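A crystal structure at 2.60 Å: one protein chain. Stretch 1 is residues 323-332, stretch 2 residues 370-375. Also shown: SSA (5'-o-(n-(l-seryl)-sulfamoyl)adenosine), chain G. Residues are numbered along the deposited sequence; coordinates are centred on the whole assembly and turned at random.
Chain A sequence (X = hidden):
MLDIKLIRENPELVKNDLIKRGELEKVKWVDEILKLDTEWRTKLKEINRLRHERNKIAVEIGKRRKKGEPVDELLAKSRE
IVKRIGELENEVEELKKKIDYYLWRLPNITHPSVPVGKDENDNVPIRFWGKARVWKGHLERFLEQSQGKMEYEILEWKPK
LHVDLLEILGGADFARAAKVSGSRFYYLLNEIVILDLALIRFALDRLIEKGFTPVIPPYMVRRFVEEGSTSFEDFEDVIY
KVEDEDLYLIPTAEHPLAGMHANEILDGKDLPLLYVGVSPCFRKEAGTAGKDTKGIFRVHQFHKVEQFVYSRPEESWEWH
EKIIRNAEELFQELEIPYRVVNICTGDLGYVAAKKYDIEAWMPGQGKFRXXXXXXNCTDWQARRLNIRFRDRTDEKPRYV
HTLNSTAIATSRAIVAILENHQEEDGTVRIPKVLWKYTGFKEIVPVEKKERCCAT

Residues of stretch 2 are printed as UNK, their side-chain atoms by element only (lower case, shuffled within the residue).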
# COMPACT_ATOMS: atom_id res chain seq x y z
N ILE A 323 -25.25 7.07 -7.57
CA ILE A 323 -23.91 6.54 -7.69
C ILE A 323 -23.83 5.33 -8.61
O ILE A 323 -22.87 5.23 -9.40
CB ILE A 323 -23.26 6.24 -6.32
CG1 ILE A 323 -23.97 5.09 -5.62
CG2 ILE A 323 -23.27 7.50 -5.47
CD1 ILE A 323 -23.52 4.96 -4.17
N ILE A 324 -24.80 4.43 -8.54
CA ILE A 324 -24.77 3.27 -9.43
C ILE A 324 -24.85 3.74 -10.90
O ILE A 324 -24.23 3.15 -11.78
CB ILE A 324 -25.93 2.25 -9.13
CG1 ILE A 324 -25.80 1.01 -10.02
CG2 ILE A 324 -27.28 2.89 -9.38
CD1 ILE A 324 -24.57 0.16 -9.78
N ARG A 325 -25.60 4.81 -11.15
CA ARG A 325 -25.73 5.34 -12.50
C ARG A 325 -24.42 6.00 -12.88
O ARG A 325 -24.04 6.02 -14.06
CB ARG A 325 -26.86 6.38 -12.58
CG ARG A 325 -28.24 5.86 -12.21
CD ARG A 325 -28.95 5.19 -13.37
NE ARG A 325 -30.26 4.65 -12.99
CZ ARG A 325 -31.08 4.04 -13.85
NH1 ARG A 325 -30.72 3.88 -15.12
NH2 ARG A 325 -32.25 3.57 -13.43
N ASN A 326 -23.74 6.55 -11.89
CA ASN A 326 -22.46 7.19 -12.16
C ASN A 326 -21.48 6.14 -12.64
O ASN A 326 -20.73 6.39 -13.57
CB ASN A 326 -21.91 7.88 -10.90
CG ASN A 326 -22.61 9.19 -10.60
OD1 ASN A 326 -22.40 9.79 -9.56
ND2 ASN A 326 -23.45 9.65 -11.52
N ALA A 327 -21.51 4.95 -12.02
CA ALA A 327 -20.62 3.86 -12.45
C ALA A 327 -21.08 3.32 -13.81
O ALA A 327 -20.25 3.04 -14.66
CB ALA A 327 -20.61 2.74 -11.45
N GLU A 328 -22.39 3.20 -14.00
CA GLU A 328 -22.92 2.72 -15.29
C GLU A 328 -22.45 3.58 -16.45
O GLU A 328 -22.14 3.06 -17.52
CB GLU A 328 -24.46 2.71 -15.29
CG GLU A 328 -25.07 1.65 -14.43
CD GLU A 328 -26.58 1.59 -14.53
OE1 GLU A 328 -27.08 1.30 -15.64
OE2 GLU A 328 -27.25 1.83 -13.50
N GLU A 329 -22.40 4.90 -16.24
CA GLU A 329 -21.97 5.81 -17.30
C GLU A 329 -20.56 5.55 -17.74
O GLU A 329 -20.26 5.57 -18.93
CB GLU A 329 -22.09 7.26 -16.86
CG GLU A 329 -23.48 7.86 -16.99
CD GLU A 329 -23.53 9.29 -16.47
OE1 GLU A 329 -22.63 10.07 -16.84
OE2 GLU A 329 -24.47 9.63 -15.71
N LEU A 330 -19.68 5.29 -16.77
CA LEU A 330 -18.29 5.04 -17.09
C LEU A 330 -18.13 3.84 -17.98
O LEU A 330 -17.44 3.90 -19.01
CB LEU A 330 -17.46 4.85 -15.82
CG LEU A 330 -17.39 6.10 -14.95
CD1 LEU A 330 -16.67 5.76 -13.66
CD2 LEU A 330 -16.69 7.21 -15.72
N PHE A 331 -18.78 2.74 -17.62
CA PHE A 331 -18.66 1.54 -18.43
C PHE A 331 -19.32 1.67 -19.79
O PHE A 331 -18.90 1.02 -20.75
CB PHE A 331 -19.14 0.33 -17.65
CG PHE A 331 -18.16 -0.10 -16.59
CD1 PHE A 331 -17.18 -1.07 -16.88
CD2 PHE A 331 -18.13 0.55 -15.33
CE1 PHE A 331 -16.19 -1.40 -15.94
CE2 PHE A 331 -17.16 0.24 -14.39
CZ PHE A 331 -16.17 -0.74 -14.68
N GLN A 332 -20.34 2.52 -19.89
CA GLN A 332 -20.95 2.74 -21.19
C GLN A 332 -19.94 3.49 -22.07
O GLN A 332 -19.73 3.12 -23.24
CB GLN A 332 -22.26 3.51 -21.07
CG GLN A 332 -23.34 2.72 -20.38
CD GLN A 332 -24.59 3.52 -20.15
OE1 GLN A 332 -25.52 3.06 -19.48
NE2 GLN A 332 -24.64 4.71 -20.70
N UNK A 370 -18.86 -9.45 -11.75
CA UNK A 370 -18.90 -8.24 -10.94
C UNK A 370 -17.73 -7.36 -11.29
O UNK A 370 -16.59 -7.82 -11.36
c UNK A 370 -18.81 -8.54 -9.44
c UNK A 370 -18.59 -7.51 -7.11
o UNK A 370 -18.41 -6.53 -6.35
c UNK A 370 -18.71 -7.25 -8.59
o UNK A 370 -18.68 -8.69 -6.69
N UNK A 371 -18.03 -6.08 -11.47
CA UNK A 371 -17.01 -5.13 -11.84
C UNK A 371 -17.15 -3.86 -10.96
O UNK A 371 -16.23 -3.06 -10.88
c UNK A 371 -17.13 -4.87 -13.36
c UNK A 371 -15.74 -4.75 -13.95
c UNK A 371 -18.05 -3.67 -13.66
N UNK A 372 -18.30 -3.70 -10.31
CA UNK A 372 -18.55 -2.59 -9.40
C UNK A 372 -19.68 -2.90 -8.42
O UNK A 372 -20.57 -3.68 -8.72
c UNK A 372 -18.87 -1.20 -10.10
c UNK A 372 -18.97 -1.36 -11.58
c UNK A 372 -20.17 -0.59 -9.55
N UNK A 373 -19.62 -2.27 -7.26
CA UNK A 373 -20.62 -2.44 -6.22
C UNK A 373 -21.01 -1.07 -5.68
O UNK A 373 -20.15 -0.21 -5.44
o UNK A 373 -20.94 -4.35 -4.78
c UNK A 373 -20.05 -3.30 -5.09
N UNK A 374 -22.31 -0.86 -5.51
CA UNK A 374 -22.86 0.40 -4.97
C UNK A 374 -23.76 0.05 -3.79
O UNK A 374 -24.76 -0.63 -3.94
c UNK A 374 -23.66 1.14 -6.04
N UNK A 375 -23.41 0.53 -2.61
CA UNK A 375 -24.18 0.23 -1.41
C UNK A 375 -24.76 1.44 -0.71
O UNK A 375 -24.18 2.53 -0.70
c UNK A 375 -23.29 -0.50 -0.40
o UNK A 375 -22.66 -1.63 -0.98
N10 SSA G . -16.13 0.06 -1.22
CA SSA G . -16.95 -0.86 -2.02
CB SSA G . -17.41 -0.20 -3.29
OG SSA G . -16.34 -0.04 -4.23
C9 SSA G . -16.23 -2.14 -2.40
O9 SSA G . -15.03 -2.29 -2.16
N8 SSA G . -16.97 -3.10 -2.98
S1 SSA G . -16.28 -4.47 -3.46
O1S SSA G . -15.77 -5.09 -2.25
O2S SSA G . -17.28 -5.15 -4.28
O5' SSA G . -15.08 -3.99 -4.35
C5' SSA G . -15.33 -3.17 -5.47
C4' SSA G . -14.76 -3.74 -6.73
O4' SSA G . -13.33 -3.87 -6.63
C3' SSA G . -15.21 -5.13 -7.16
O3' SSA G . -16.49 -5.06 -7.75
C2' SSA G . -14.14 -5.43 -8.20
O2' SSA G . -14.29 -4.71 -9.40
C1' SSA G . -12.89 -4.94 -7.46
N9 SSA G . -12.29 -5.93 -6.57
C8 SSA G . -12.71 -6.36 -5.32
N7 SSA G . -11.93 -7.28 -4.80
C5 SSA G . -10.95 -7.47 -5.76
C6 SSA G . -9.82 -8.33 -5.83
N6 SSA G . -9.50 -9.18 -4.86
N1 SSA G . -9.02 -8.27 -6.94
C2 SSA G . -9.35 -7.40 -7.91
N3 SSA G . -10.39 -6.54 -7.97
C4 SSA G . -11.16 -6.64 -6.86

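Position 370 has five side-chain atoms: an unbranched run of three carbons, the third carrying two oxygens. The chain is fully extended and reaches no atom of stretch 1; it turns instead to the ligand. The residue is Glu370. Its OE1 accepts a hydrogen bond from O3' of SSA at 2.8 Å, and the same OE1 lies 2.7 Å from the sulfamoyl oxygen O2S of SSA.

Position 371 has three carbons, one bonded to CA and carrying the other two, and one of these terminal carbons lies over one face of the Phe331 ring. A branch at CB with no further atoms and no heteroatom identifies Val371. Its CG1 sits 3.9 Å from the Phe331 ring centroid and 24° off the normal, a CH-pi contact in which CG1 comes within 3.6 Å of Phe331 CZ. The backbone serves the ligand: Val371 O accepts a weak hydrogen bond from SSA O2' at 2.9 Å.

Position 372 repeats the pattern of three carbons branched at CB, and its CA-to-CB bond points toward the helix. One terminal carbon touches Phe331 and the other Ala327. It is Val372. One methyl, CG1, lies 3.7 Å from Phe331 CE2, while the other, CG2, lies 3.9 Å from Ala327 CB, so the branch spans two successive turns of the helix.

At position 373 a single carbon is followed by one oxygen, and the CA-to-CB bond points away from stretch 1. This short hydroxyl side chain is Ser373; its CB approaches SSA O2S at 3.4 Å.

Position 374 has one side-chain carbon, CB, directed toward the helix and 4.0 Å from both Ile323 CG1 and Ile324 CD1. With nothing beyond CB, it is Ala374. Here the backbones come closest, with Ile324 CA and Ala374 CA 5.6 Å apart.

Position 375 again carries one carbon and one oxygen, and its CA-to-CB bond points away from the helix. It meets stretch 1 through its backbone O, 4.3 Å from Ile323 CD1. It is Ser375.

The contact is apolar, with no hydrogen bond between the stretches. Helix and strand run nearly antiparallel, at 163°, with axes 8.5 Å apart at closest approach, and together bury 308 Å². The small Ala374 packs against the two isoleucines where the backbones are near; toward Phe331 the separation of its CA from Val371 CA widens to 9.5 Å, and the aromatic ring fills the space. The side chains of Val371, Val372 and Ala374 make the contacts with the helix, while those of Glu370 and Ser373 approach the ligand, as does the backbone of the two valines.

Stretch 2 370-375: EVVSAS
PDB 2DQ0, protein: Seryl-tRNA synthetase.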